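Local structure of RNA polymerase sigma-H factor (Fusobacterium nucleatum subsp. nucleatum, 3MZY) at residues L134-L138 and K139-N143. The protein probably acts as a sigma factor of the sigma-70 family, binding DNA and directing RNA polymerase to specific promoters to start transcription. Residues are numbered along the deposited sequence; the frame is centred on the assembly and turned at random.
Sequences LSKNL and KSIDN
Ile141 and Leu138 meet at the start of helix 138-159, where the chain turns out of a loop into its first helical turn. Asn137 holds the N-cap position. Asn137 O accepts a hydrogen bond from Ile141 N at 3.3 Å. The same O takes a weak second bond from the N of Ser140. One residue on, Leu138 O receives the N of Asp142 at 3.0 Å. The N of Ile141 also makes a weak bond to Leu138 O.

The side chain of Ile141 reaches back over the loop. Ile141 CG1 lies beside its own backbone N, chi1 -65°, and passes 3.7 Å from Asn137 O. Ile141 CD1 then packs 3.8 Å from Lys136 CB. Ile141 CD1 also lies 4.1 Å from Leu134 CD1. Leu134 crosses it obliquely from the end of helix 127-134. That helix closes with a Schellman motif at Ser135, whose phi is positive.

The contact thus forms the tight link between two successive helices, consistent with the helix-turn-helix of sigma-70 region 4, which in this family probably contacts promoter DNA. Ile141 sits buried against Phe113 and Val117 of helix 112-121 and Tyr127 and Ile130 of helix 127-134. Leu138 rests on Tyr127 and Ala131 of the latter helix.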
# COMPACT_ATOMS: atom_id res chain seq x y z
N LEU A 134 -3.22 -14.10 -9.76
CA LEU A 134 -4.51 -13.75 -10.37
C LEU A 134 -4.69 -14.23 -11.81
O LEU A 134 -5.73 -13.98 -12.43
CB LEU A 134 -4.73 -12.23 -10.31
CG LEU A 134 -4.76 -11.59 -8.92
CD1 LEU A 134 -4.76 -10.09 -9.04
CD2 LEU A 134 -5.95 -12.10 -8.08
N SER A 135 -3.66 -14.92 -12.32
CA SER A 135 -3.62 -15.34 -13.72
C SER A 135 -3.94 -14.14 -14.60
O SER A 135 -4.86 -14.17 -15.43
CB SER A 135 -4.58 -16.50 -13.97
OG SER A 135 -4.28 -17.57 -13.08
N LYS A 136 -3.17 -13.08 -14.39
CA LYS A 136 -3.30 -11.87 -15.19
C LYS A 136 -1.93 -11.61 -15.75
O LYS A 136 -0.96 -12.14 -15.23
CB LYS A 136 -3.75 -10.68 -14.33
CG LYS A 136 -5.21 -10.75 -13.87
CD LYS A 136 -6.11 -11.14 -15.00
CE LYS A 136 -7.59 -10.92 -14.67
NZ LYS A 136 -8.06 -9.62 -15.22
N ASN A 137 -1.83 -10.82 -16.80
CA ASN A 137 -0.50 -10.49 -17.30
C ASN A 137 0.18 -9.35 -16.54
O ASN A 137 -0.49 -8.54 -15.90
CB ASN A 137 -0.44 -10.36 -18.84
CG ASN A 137 -1.14 -9.12 -19.38
OD1 ASN A 137 -1.26 -8.97 -20.61
ND2 ASN A 137 -1.60 -8.24 -18.50
N LEU A 138 1.51 -9.33 -16.57
CA LEU A 138 2.31 -8.35 -15.85
C LEU A 138 1.86 -6.91 -16.05
O LEU A 138 1.70 -6.18 -15.08
CB LEU A 138 3.80 -8.50 -16.22
CG LEU A 138 4.74 -9.45 -15.45
CD1 LEU A 138 4.16 -10.85 -15.15
CD2 LEU A 138 6.08 -9.60 -16.18
N LYS A 139 1.63 -6.51 -17.30
CA LYS A 139 1.34 -5.12 -17.63
C LYS A 139 0.07 -4.69 -16.94
O LYS A 139 -0.03 -3.59 -16.42
CB LYS A 139 1.16 -4.96 -19.14
CG LYS A 139 0.88 -3.54 -19.59
CD LYS A 139 0.43 -3.51 -21.05
CE LYS A 139 0.86 -2.22 -21.74
NZ LYS A 139 2.16 -2.40 -22.44
N SER A 140 -0.89 -5.60 -16.93
CA SER A 140 -2.18 -5.34 -16.35
C SER A 140 -2.09 -5.12 -14.83
O SER A 140 -2.83 -4.31 -14.29
CB SER A 140 -3.10 -6.49 -16.69
OG SER A 140 -3.92 -6.83 -15.61
N ILE A 141 -1.17 -5.83 -14.17
CA ILE A 141 -1.02 -5.70 -12.73
C ILE A 141 -0.31 -4.38 -12.42
O ILE A 141 -0.69 -3.64 -11.52
CB ILE A 141 -0.23 -6.91 -12.12
CG1 ILE A 141 -1.02 -8.21 -12.28
CG2 ILE A 141 0.15 -6.66 -10.64
CD1 ILE A 141 -2.43 -8.16 -11.77
N ASP A 142 0.73 -4.11 -13.20
CA ASP A 142 1.51 -2.92 -13.06
C ASP A 142 0.65 -1.66 -13.18
O ASP A 142 0.80 -0.73 -12.41
CB ASP A 142 2.61 -2.90 -14.10
CG ASP A 142 3.55 -1.75 -13.93
OD1 ASP A 142 4.35 -1.79 -12.98
OD2 ASP A 142 3.48 -0.82 -14.76
N ASN A 143 -0.26 -1.67 -14.16
CA ASN A 143 -1.15 -0.56 -14.41
C ASN A 143 -2.18 -0.38 -13.30
O ASN A 143 -2.62 0.75 -13.04
CB ASN A 143 -1.86 -0.76 -15.75
CG ASN A 143 -0.95 -0.51 -16.94
OD1 ASN A 143 0.09 0.15 -16.84
ND2 ASN A 143 -1.35 -1.03 -18.10